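Local structure of vacuolar aminopeptidase 1 (Saccharomyces cerevisiae, 5JGF) at residues Lys42-Lys47 and Asp52-Asp57; Ser290-Tyr295 and Gly458-Trp463; Leu312-Val317 and Ser421-Arg426; Arg319-Phe324 and Val329-Val334. The protein removes N-terminal residues, preferably neutral or hydrophobic ones, from peptides as a dodecameric vacuolar zinc aminopeptidase, and is the main cargo of the cytoplasm-to-vacuole targeting pathway. All blocks are in the same frame, centred on the assembly; numbering follows the deposited sequence.

Contact 1: residues Lys42-Lys47 and Asp52-Asp57; sequences KYLSEK and DSIGED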
# COMPACT_ATOMS: atom_id res chain seq x y z
N LYS D 42 -22.21 -51.79 -36.83
CA LYS D 42 -22.97 -52.58 -35.87
C LYS D 42 -22.69 -52.16 -34.43
O LYS D 42 -21.54 -52.13 -34.00
CB LYS D 42 -22.65 -54.06 -36.06
CG LYS D 42 -23.29 -55.00 -35.05
CD LYS D 42 -22.78 -56.42 -35.29
CE LYS D 42 -23.30 -57.40 -34.25
NZ LYS D 42 -22.66 -58.74 -34.43
N TYR D 43 -23.74 -51.86 -33.68
CA TYR D 43 -23.59 -51.48 -32.28
C TYR D 43 -23.29 -52.67 -31.40
O TYR D 43 -23.96 -53.71 -31.49
CB TYR D 43 -24.84 -50.77 -31.76
CG TYR D 43 -24.80 -50.54 -30.27
CD1 TYR D 43 -25.44 -51.42 -29.39
CD2 TYR D 43 -24.09 -49.48 -29.72
CE1 TYR D 43 -25.36 -51.25 -28.00
CE2 TYR D 43 -24.00 -49.29 -28.34
CZ TYR D 43 -24.64 -50.18 -27.49
OH TYR D 43 -24.56 -49.99 -26.13
N LEU D 44 -22.29 -52.52 -30.53
CA LEU D 44 -21.90 -53.57 -29.60
C LEU D 44 -21.99 -53.02 -28.17
O LEU D 44 -21.45 -51.95 -27.88
CB LEU D 44 -20.47 -54.01 -29.87
CG LEU D 44 -20.12 -54.57 -31.25
CD1 LEU D 44 -18.65 -54.93 -31.28
CD2 LEU D 44 -20.98 -55.79 -31.55
N SER D 45 -22.65 -53.75 -27.29
CA SER D 45 -22.79 -53.32 -25.91
C SER D 45 -21.55 -53.69 -25.10
O SER D 45 -21.03 -54.80 -25.22
CB SER D 45 -24.01 -53.98 -25.26
OG SER D 45 -24.06 -53.68 -23.88
N GLU D 46 -21.07 -52.76 -24.29
CA GLU D 46 -19.90 -53.00 -23.45
C GLU D 46 -20.17 -54.08 -22.41
O GLU D 46 -19.24 -54.74 -21.94
CB GLU D 46 -19.51 -51.73 -22.69
CG GLU D 46 -18.56 -50.80 -23.39
CD GLU D 46 -17.86 -49.91 -22.39
OE1 GLU D 46 -18.55 -49.24 -21.59
OE2 GLU D 46 -16.61 -49.88 -22.39
N LYS D 47 -21.43 -54.24 -22.04
CA LYS D 47 -21.82 -55.20 -21.02
C LYS D 47 -21.84 -56.67 -21.43
O LYS D 47 -22.08 -57.54 -20.60
CB LYS D 47 -23.18 -54.81 -20.44
CG LYS D 47 -23.14 -53.54 -19.60
CD LYS D 47 -24.53 -53.17 -19.10
CE LYS D 47 -24.47 -52.03 -18.09
NZ LYS D 47 -23.77 -50.85 -18.66
N ASP D 52 -18.46 -63.47 -29.71
CA ASP D 52 -19.41 -63.94 -30.72
C ASP D 52 -20.03 -62.83 -31.57
O ASP D 52 -20.88 -63.11 -32.43
CB ASP D 52 -20.53 -64.75 -30.07
CG ASP D 52 -20.06 -66.09 -29.53
OD1 ASP D 52 -19.00 -66.58 -29.99
OD2 ASP D 52 -20.74 -66.66 -28.66
N SER D 53 -19.63 -61.59 -31.35
CA SER D 53 -20.17 -60.47 -32.12
C SER D 53 -19.20 -60.04 -33.21
O SER D 53 -19.61 -59.49 -34.23
CB SER D 53 -20.48 -59.29 -31.20
OG SER D 53 -21.55 -59.60 -30.32
N ILE D 54 -17.92 -60.28 -32.97
CA ILE D 54 -16.89 -59.92 -33.93
C ILE D 54 -16.23 -61.21 -34.42
O ILE D 54 -15.64 -61.95 -33.63
CB ILE D 54 -15.82 -59.01 -33.29
CG1 ILE D 54 -16.47 -57.70 -32.85
CG2 ILE D 54 -14.69 -58.74 -34.28
CD1 ILE D 54 -15.53 -56.76 -32.12
N GLY D 55 -16.34 -61.48 -35.71
CA GLY D 55 -15.75 -62.68 -36.27
C GLY D 55 -14.45 -62.39 -37.00
O GLY D 55 -13.96 -61.26 -36.98
N GLU D 56 -13.87 -63.40 -37.65
CA GLU D 56 -12.62 -63.21 -38.36
C GLU D 56 -12.74 -62.33 -39.60
O GLU D 56 -11.73 -61.89 -40.14
CB GLU D 56 -11.97 -64.55 -38.71
CG GLU D 56 -12.92 -65.60 -39.22
CD GLU D 56 -12.24 -66.95 -39.40
OE1 GLU D 56 -12.67 -67.72 -40.29
OE2 GLU D 56 -11.28 -67.24 -38.65
N ASP D 57 -13.96 -62.08 -40.06
CA ASP D 57 -14.14 -61.22 -41.23
C ASP D 57 -14.02 -59.76 -40.81
O ASP D 57 -14.01 -58.86 -41.66
CB ASP D 57 -15.51 -61.44 -41.87
CG ASP D 57 -15.66 -62.80 -42.52
OD1 ASP D 57 -14.74 -63.21 -43.28
OD2 ASP D 57 -16.69 -63.46 -42.30

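Contact 2: residues Ser290-Tyr295 and Gly458-Trp463; sequences STVTLY and GFFKHW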
# COMPACT_ATOMS: atom_id res chain seq x y z
N SER D 290 -9.09 -49.12 -38.00
CA SER D 290 -9.26 -47.67 -37.89
C SER D 290 -10.34 -47.32 -36.87
O SER D 290 -11.30 -48.07 -36.70
CB SER D 290 -9.66 -47.09 -39.25
OG SER D 290 -8.73 -47.45 -40.25
N THR D 291 -10.19 -46.18 -36.21
CA THR D 291 -11.18 -45.78 -35.23
C THR D 291 -11.21 -44.30 -34.91
O THR D 291 -10.19 -43.61 -35.00
CB THR D 291 -10.99 -46.52 -33.88
OG1 THR D 291 -11.92 -45.99 -32.91
CG2 THR D 291 -9.58 -46.32 -33.34
N VAL D 292 -12.40 -43.82 -34.58
CA VAL D 292 -12.59 -42.46 -34.13
C VAL D 292 -13.24 -42.69 -32.78
O VAL D 292 -14.30 -43.32 -32.70
CB VAL D 292 -13.55 -41.64 -35.00
CG1 VAL D 292 -13.92 -40.34 -34.28
CG2 VAL D 292 -12.91 -41.31 -36.34
N THR D 293 -12.59 -42.25 -31.71
CA THR D 293 -13.15 -42.42 -30.39
C THR D 293 -13.41 -41.03 -29.83
O THR D 293 -12.54 -40.16 -29.86
CB THR D 293 -12.19 -43.22 -29.49
OG1 THR D 293 -12.02 -44.53 -30.04
CG2 THR D 293 -12.74 -43.35 -28.08
N LEU D 294 -14.64 -40.84 -29.35
CA LEU D 294 -15.12 -39.57 -28.82
C LEU D 294 -15.26 -39.66 -27.30
O LEU D 294 -15.99 -40.51 -26.79
CB LEU D 294 -16.46 -39.22 -29.45
CG LEU D 294 -16.46 -39.27 -30.99
CD1 LEU D 294 -17.86 -38.97 -31.51
CD2 LEU D 294 -15.45 -38.27 -31.54
N TYR D 295 -14.58 -38.76 -26.60
CA TYR D 295 -14.58 -38.75 -25.14
C TYR D 295 -15.41 -37.65 -24.49
O TYR D 295 -15.62 -36.58 -25.05
CB TYR D 295 -13.14 -38.63 -24.63
CG TYR D 295 -12.24 -39.76 -25.07
CD1 TYR D 295 -12.25 -40.98 -24.40
CD2 TYR D 295 -11.38 -39.60 -26.16
CE1 TYR D 295 -11.42 -42.02 -24.81
CE2 TYR D 295 -10.55 -40.64 -26.57
CZ TYR D 295 -10.57 -41.84 -25.89
OH TYR D 295 -9.75 -42.87 -26.30
N GLY D 458 -7.96 -38.08 -45.54
CA GLY D 458 -6.65 -38.41 -46.07
C GLY D 458 -5.84 -39.22 -45.08
O GLY D 458 -5.03 -40.08 -45.47
N PHE D 459 -6.03 -38.95 -43.79
CA PHE D 459 -5.32 -39.67 -42.75
C PHE D 459 -5.68 -41.16 -42.76
O PHE D 459 -4.80 -42.02 -42.78
CB PHE D 459 -5.66 -39.10 -41.36
CG PHE D 459 -5.22 -39.98 -40.22
CD1 PHE D 459 -3.87 -40.08 -39.89
CD2 PHE D 459 -6.15 -40.71 -39.50
CE1 PHE D 459 -3.46 -40.91 -38.84
CE2 PHE D 459 -5.75 -41.55 -38.45
CZ PHE D 459 -4.40 -41.64 -38.12
N PHE D 460 -6.98 -41.46 -42.76
CA PHE D 460 -7.40 -42.86 -42.76
C PHE D 460 -6.95 -43.59 -44.02
O PHE D 460 -6.56 -44.75 -43.96
CB PHE D 460 -8.92 -42.96 -42.61
CG PHE D 460 -9.41 -42.66 -41.22
CD1 PHE D 460 -8.90 -43.36 -40.13
CD2 PHE D 460 -10.39 -41.69 -41.00
CE1 PHE D 460 -9.35 -43.10 -38.84
CE2 PHE D 460 -10.85 -41.43 -39.71
CZ PHE D 460 -10.33 -42.14 -38.63
N LYS D 461 -6.98 -42.90 -45.15
CA LYS D 461 -6.57 -43.50 -46.40
C LYS D 461 -5.07 -43.77 -46.52
O LYS D 461 -4.66 -44.84 -46.97
CB LYS D 461 -6.97 -42.62 -47.58
CG LYS D 461 -8.45 -42.58 -47.91
CD LYS D 461 -8.69 -41.61 -49.06
CE LYS D 461 -10.14 -41.61 -49.50
NZ LYS D 461 -10.38 -40.57 -50.55
N HIS D 462 -4.26 -42.81 -46.09
CA HIS D 462 -2.81 -42.94 -46.26
C HIS D 462 -1.86 -43.00 -45.07
O HIS D 462 -0.65 -43.12 -45.27
CB HIS D 462 -2.34 -41.81 -47.18
CG HIS D 462 -3.20 -41.63 -48.40
ND1 HIS D 462 -3.85 -40.44 -48.67
CD2 HIS D 462 -3.53 -42.48 -49.40
CE1 HIS D 462 -4.53 -40.57 -49.80
NE2 HIS D 462 -4.35 -41.79 -50.26
N TRP D 463 -2.35 -42.93 -43.83
CA TRP D 463 -1.41 -42.95 -42.70
C TRP D 463 -0.53 -44.20 -42.64
O TRP D 463 0.66 -44.10 -42.33
CB TRP D 463 -2.15 -42.78 -41.37
CG TRP D 463 -2.72 -44.05 -40.82
CD1 TRP D 463 -3.96 -44.56 -41.05
CD2 TRP D 463 -2.05 -44.99 -39.97
NE1 TRP D 463 -4.11 -45.76 -40.40
CE2 TRP D 463 -2.95 -46.05 -39.73
CE3 TRP D 463 -0.78 -45.04 -39.38
CZ2 TRP D 463 -2.62 -47.15 -38.93
CZ3 TRP D 463 -0.45 -46.13 -38.59
CH2 TRP D 463 -1.37 -47.17 -38.37
O HOH W 1 -6.83 -46.04 -41.67

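Contact 3: residues Leu312-Val317 and Ser421-Arg426; sequences LLESVV and SQTGAR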
# COMPACT_ATOMS: atom_id res chain seq x y z
N LEU D 312 -11.53 -46.24 -23.02
CA LEU D 312 -12.42 -46.93 -23.95
C LEU D 312 -11.68 -47.36 -25.21
O LEU D 312 -11.95 -48.43 -25.76
CB LEU D 312 -13.61 -46.04 -24.32
CG LEU D 312 -14.61 -46.67 -25.30
CD1 LEU D 312 -15.18 -47.96 -24.69
CD2 LEU D 312 -15.72 -45.69 -25.62
N LEU D 313 -10.74 -46.53 -25.67
CA LEU D 313 -9.97 -46.85 -26.87
C LEU D 313 -9.20 -48.15 -26.68
O LEU D 313 -9.28 -49.06 -27.51
CB LEU D 313 -8.98 -45.73 -27.19
CG LEU D 313 -7.96 -46.03 -28.28
CD1 LEU D 313 -8.65 -46.20 -29.62
CD2 LEU D 313 -6.94 -44.91 -28.35
N GLU D 314 -8.43 -48.22 -25.59
CA GLU D 314 -7.64 -49.40 -25.28
C GLU D 314 -8.53 -50.62 -25.14
O GLU D 314 -8.17 -51.72 -25.57
CB GLU D 314 -6.86 -49.18 -23.97
CG GLU D 314 -5.86 -48.01 -23.99
CD GLU D 314 -6.47 -46.69 -23.51
OE1 GLU D 314 -7.34 -46.13 -24.20
OE2 GLU D 314 -6.07 -46.21 -22.43
N SER D 315 -9.71 -50.43 -24.55
CA SER D 315 -10.66 -51.52 -24.37
C SER D 315 -11.14 -52.06 -25.71
O SER D 315 -11.17 -53.27 -25.93
CB SER D 315 -11.86 -51.04 -23.55
OG SER D 315 -12.84 -52.06 -23.47
N VAL D 316 -11.54 -51.16 -26.59
CA VAL D 316 -12.02 -51.53 -27.92
C VAL D 316 -10.98 -52.35 -28.67
O VAL D 316 -11.29 -53.39 -29.25
CB VAL D 316 -12.38 -50.27 -28.75
CG1 VAL D 316 -12.57 -50.64 -30.22
CG2 VAL D 316 -13.65 -49.63 -28.20
N VAL D 317 -9.73 -51.88 -28.66
CA VAL D 317 -8.67 -52.59 -29.36
C VAL D 317 -8.36 -53.95 -28.75
O VAL D 317 -8.12 -54.92 -29.48
CB VAL D 317 -7.38 -51.74 -29.42
CG1 VAL D 317 -6.24 -52.54 -30.03
CG2 VAL D 317 -7.62 -50.48 -30.25
N SER D 421 0.50 -41.87 -23.36
CA SER D 421 1.05 -42.56 -22.20
C SER D 421 0.34 -43.88 -21.93
O SER D 421 0.98 -44.88 -21.60
CB SER D 421 0.95 -41.67 -20.96
OG SER D 421 1.64 -40.45 -21.16
N GLN D 422 -0.98 -43.87 -22.06
CA GLN D 422 -1.79 -45.06 -21.81
C GLN D 422 -1.56 -46.17 -22.83
O GLN D 422 -1.54 -47.35 -22.47
CB GLN D 422 -3.26 -44.66 -21.76
CG GLN D 422 -3.59 -43.75 -20.58
CD GLN D 422 -4.95 -43.08 -20.66
OE1 GLN D 422 -5.24 -42.16 -19.90
NE2 GLN D 422 -5.80 -43.55 -21.58
N THR D 423 -1.37 -45.80 -24.09
CA THR D 423 -1.17 -46.79 -25.15
C THR D 423 0.30 -47.05 -25.47
O THR D 423 0.68 -48.17 -25.81
CB THR D 423 -1.86 -46.36 -26.45
OG1 THR D 423 -1.27 -45.14 -26.92
CG2 THR D 423 -3.36 -46.16 -26.23
N GLY D 424 1.12 -46.01 -25.38
CA GLY D 424 2.53 -46.14 -25.71
C GLY D 424 2.71 -45.84 -27.19
O GLY D 424 3.81 -45.96 -27.73
N ALA D 425 1.63 -45.43 -27.84
CA ALA D 425 1.64 -45.12 -29.27
C ALA D 425 1.97 -43.66 -29.56
O ALA D 425 1.58 -42.77 -28.81
CB ALA D 425 0.29 -45.46 -29.89
N ARG D 426 2.70 -43.43 -30.65
CA ARG D 426 3.04 -42.07 -31.05
C ARG D 426 1.72 -41.33 -31.26
O ARG D 426 0.84 -41.79 -32.00
CB ARG D 426 3.87 -42.10 -32.34
CG ARG D 426 4.15 -40.74 -32.93
CD ARG D 426 5.35 -40.78 -33.86
NE ARG D 426 6.62 -40.73 -33.13
CZ ARG D 426 7.59 -41.63 -33.25
NH1 ARG D 426 8.71 -41.49 -32.56
NH2 ARG D 426 7.43 -42.68 -34.05

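Contact 4: residues Arg319-Phe324 and Val329-Val334; sequences RSSSAF and VDLHTV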
# COMPACT_ATOMS: atom_id res chain seq x y z
N ARG D 319 -10.48 -55.87 -26.76
CA ARG D 319 -11.64 -56.74 -26.93
C ARG D 319 -11.79 -57.20 -28.38
O ARG D 319 -12.10 -58.36 -28.64
CB ARG D 319 -12.91 -56.01 -26.49
CG ARG D 319 -12.90 -55.57 -25.04
CD ARG D 319 -14.15 -54.80 -24.65
NE ARG D 319 -15.34 -55.63 -24.66
CZ ARG D 319 -16.42 -55.40 -23.92
NH1 ARG D 319 -16.46 -54.35 -23.10
NH2 ARG D 319 -17.47 -56.21 -23.99
N SER D 320 -11.58 -56.27 -29.31
CA SER D 320 -11.70 -56.57 -30.73
C SER D 320 -10.66 -57.57 -31.19
O SER D 320 -10.99 -58.58 -31.83
CB SER D 320 -11.58 -55.28 -31.55
OG SER D 320 -12.68 -54.43 -31.30
N SER D 321 -9.40 -57.30 -30.87
CA SER D 321 -8.30 -58.18 -31.26
C SER D 321 -8.47 -59.57 -30.64
O SER D 321 -8.05 -60.57 -31.24
CB SER D 321 -6.95 -57.57 -30.86
OG SER D 321 -6.86 -57.38 -29.46
N SER D 322 -9.07 -59.64 -29.46
CA SER D 322 -9.29 -60.92 -28.80
C SER D 322 -10.38 -61.74 -29.49
O SER D 322 -10.23 -62.93 -29.70
CB SER D 322 -9.67 -60.72 -27.33
OG SER D 322 -8.55 -60.28 -26.57
N ALA D 323 -11.48 -61.08 -29.84
CA ALA D 323 -12.60 -61.76 -30.49
C ALA D 323 -12.28 -62.07 -31.95
O ALA D 323 -12.74 -63.07 -32.50
CB ALA D 323 -13.85 -60.89 -30.40
N PHE D 324 -11.50 -61.19 -32.56
CA PHE D 324 -11.10 -61.28 -33.96
C PHE D 324 -10.46 -62.59 -34.40
O PHE D 324 -10.86 -63.18 -35.41
CB PHE D 324 -10.13 -60.13 -34.26
CG PHE D 324 -9.64 -60.09 -35.67
CD1 PHE D 324 -8.28 -60.08 -35.94
CD2 PHE D 324 -10.53 -60.00 -36.74
CE1 PHE D 324 -7.81 -59.98 -37.24
CE2 PHE D 324 -10.07 -59.90 -38.05
CZ PHE D 324 -8.71 -59.88 -38.30
N VAL D 329 -2.82 -61.95 -29.67
CA VAL D 329 -2.41 -60.69 -30.28
C VAL D 329 -1.57 -59.91 -29.29
O VAL D 329 -1.98 -59.69 -28.15
CB VAL D 329 -3.64 -59.85 -30.70
CG1 VAL D 329 -3.17 -58.49 -31.23
CG2 VAL D 329 -4.43 -60.58 -31.77
N ASP D 330 -0.39 -59.50 -29.73
CA ASP D 330 0.54 -58.74 -28.90
C ASP D 330 0.16 -57.26 -28.96
O ASP D 330 0.52 -56.56 -29.90
CB ASP D 330 1.97 -58.95 -29.41
CG ASP D 330 3.00 -58.17 -28.62
OD1 ASP D 330 2.65 -57.55 -27.59
OD2 ASP D 330 4.18 -58.18 -29.04
N LEU D 331 -0.58 -56.80 -27.96
CA LEU D 331 -1.03 -55.41 -27.90
C LEU D 331 0.10 -54.39 -27.86
O LEU D 331 -0.07 -53.24 -28.27
CB LEU D 331 -1.96 -55.22 -26.70
CG LEU D 331 -3.26 -56.02 -26.74
CD1 LEU D 331 -4.01 -55.85 -25.42
CD2 LEU D 331 -4.12 -55.55 -27.90
N HIS D 332 1.26 -54.80 -27.35
CA HIS D 332 2.40 -53.88 -27.29
C HIS D 332 2.89 -53.64 -28.71
O HIS D 332 3.27 -52.53 -29.06
CB HIS D 332 3.51 -54.47 -26.42
CG HIS D 332 3.14 -54.58 -24.97
ND1 HIS D 332 2.92 -53.48 -24.18
CD2 HIS D 332 2.91 -55.66 -24.19
CE1 HIS D 332 2.57 -53.88 -22.96
NE2 HIS D 332 2.56 -55.20 -22.95
N THR D 333 2.86 -54.69 -29.52
CA THR D 333 3.28 -54.57 -30.91
C THR D 333 2.26 -53.72 -31.66
O THR D 333 2.62 -52.92 -32.52
CB THR D 333 3.39 -55.95 -31.58
OG1 THR D 333 4.51 -56.65 -31.02
CG2 THR D 333 3.59 -55.81 -33.08
N VAL D 334 0.98 -53.91 -31.33
CA VAL D 334 -0.09 -53.15 -31.97
C VAL D 334 0.11 -51.65 -31.78
O VAL D 334 0.16 -50.89 -32.75
CB VAL D 334 -1.47 -53.54 -31.38
CG1 VAL D 334 -2.55 -52.61 -31.92
CG2 VAL D 334 -1.79 -54.99 -31.72

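Contact 1: residues Lys42-Lys47 and Asp52-Asp57
Leu44 sets both of its methyl branches against residues 52-57. CD1 lies 3.7 Å from Ile54 CD1, the two side chains crossing at about a right angle, while CD2 lies 3.6 Å from Ser53 CB. The fork faces the loop because Leu44 CG stands beside the backbone N, anti to the carbonyl carbon (chi1 -59°). Around Leu44 and Ile54 the contact is close and buried: Phe61 of strand 58-65 touches both, and Ser320 and Ala323 of helix 312-324 touch Ile54. Trimming Leu44 to an alanine here removes both branches, which would probably open a gap beside Ser53 CB and leave Ile54 CD1 without its leucine neighbour. The solvent side is looser. There the exposed, extended Lys42 donates a hydrogen bond from NZ to Ser53 O (3.1 Å), NZ lying in the carbonyl plane, on a lone pair, at a C=O...N angle of 119°. Beyond Leu44 the chain bends through an ST turn, with Lys47 N donating to Ser45 OG over 3.3 Å. The loop thus folds back over short edge strand 42-43 before entering strand 58-65, which runs parallel to it: a crossover between neighbouring parallel strands at the margin of the mixed sheet.

Contact 2: residues Ser290-Tyr295 and Gly458-Trp463
Ser290 and Phe460 bring strand 290-295 and helix 458-463 together, their CA atoms 7.1 Å apart. The two segments run roughly antiparallel, at 149° between their N-to-C directions, with axes 10.1 Å apart at closest approach. Phe460 bridges the gap from the helix side. Its CG, anti to the carbonyl carbon (chi1 -74°), sends the ring from the helix toward the strand, where CZ lies 3.5 Å from Val292 CG2. That methyl meets the ring at its edge, as does the backbone oxygen of Thr291, while Ser290 CB approaches CD1 obliquely at 3.9 Å. This is a helix laid on the mixed sheet of the M18 alpha/beta fold; helix 261-278 shares the same side, with Tyr277 meeting the Phe460 ring and touching Ser290, and Met271 and Leu274 against Val292. Phe459 CD2, from the preceding residue, sits over one face of the Phe460 ring, offset toward the rim. Beside the ring, and in its plane, a water ties strand to helix: it lies 2.8 Å from Ser290 OG and donates to Phe460 O over 2.6 Å. The same water accepts a weak bond from Trp463 NE1 at 3.0 Å, in the plane of the indole.

Contact 3: residues Leu312-Val317 and Ser421-Arg426
Glu314 leaves its helix with CG beside the backbone N and then bends sharply at chi2 (91°), turning its carboxylate toward Gln422, whose own chain runs extended beyond CG. The first turn of helix 312-324 here meets the C-terminal end of helix 416-423. The two side chains cross at about a right angle, and Gln422 NE2 donates to Glu314 OE2 over 2.8 Å. The bond is bent, with an N-H...O angle of 136°; the donor comes from the syn side, 24° out of the carboxylate plane. Gln422 CB also lies 3.3 Å from Glu314 OE2. Next to the polar pair, Thr423 CG2 rests 3.8 Å from Glu314 CG and, more loosely, 4.3 Å from Leu313 CD2. The threonine hydroxyl serves its own helix end: OG1 bonds Leu419 O and accepts from Ala425 N at 3.1 Å, an ST turn around Gly424, whose phi is positive. With a valine in place of Glu314, Gln422 NE2 would probably lose its charged acceptor and the amide be freer to rotate. Since NE2 also bonds Ala308 O, two acceptors fix the amide's orientation. The carboxylate is probably kept ionised by both the amide N-H and the helix N-terminus.

Contact 4: residues Arg319-Phe324 and Val329-Val334
Ser321 against Val329 and Leu331 makes a small van der Waals contact of methyls against a serine, between consecutive elements: the last turns of helix 312-324 and the loop that leads into helix 331-336, toward the outside of the subunit. The closest CA atoms, those of Ser321 and Val329, are 6.5 Å apart. Val329 sets both methyls against the serine, CG2 lying 3.7 Å from Ser321 O and CG1 3.9 Å from Ser321 CB. Leu331 reaches in from the first turn of the next helix and sets CD2 3.6 Å from Ser321 OG. That hydroxyl stands between its own backbone N and carbonyl carbon (chi1 60°), a position from which it hydrogen-bonds Val317 O and Glu318 O in the preceding turn; its polar need is thus met within the helix while Leu331 CD2 packs against it. Between the two hydrophobic residues, Asp330 is the N-cap of helix 331-336. Its OD1 accepts weak bonds from His332 N at 3.1 Å and Thr333 N at 3.5 Å, and its OD2 is met by Thr333 OG1 from above the carboxylate plane. The carboxylate's negative charge probably interacts favourably with the helix dipole at its N-terminus. The capped turn also faces another copy of the protein: His332 NE2 bonds Glu318 OE1 of a neighbouring subunit, and Asp330 OD2 makes a long, weak ion pair with Arg319 of that subunit. The arrangement is two consecutive helices joined by a short loop, the second with an aspartate N-cap, placed at a subunit interface of the M18 dodecamer.

Helix 312-324 joins the set: contacts 3 and 4 both use it, their centres 11 Å apart, and Val317 CG1 of contact 3 lies 4.1 Å from Val334 CG1 of contact 4. Contact 1 borders the same helix, Glu46 O lying 3.0 Å from Arg319 NH1, probably a hydrogen bond. Contact 2 reaches it across the sheet, with Thr291 CG2 3.8 Å from Leu313 CD1, so strand 289-295 lies between helices 448-468 and 312-324. Contacts 2 and 3 come nearest to the zinc site: the side chain of Val292 is about 10 Å from that of His91, and that of Gln422 about 11 Å from that of Glu298. Contacts 1 and 4 lie away from it.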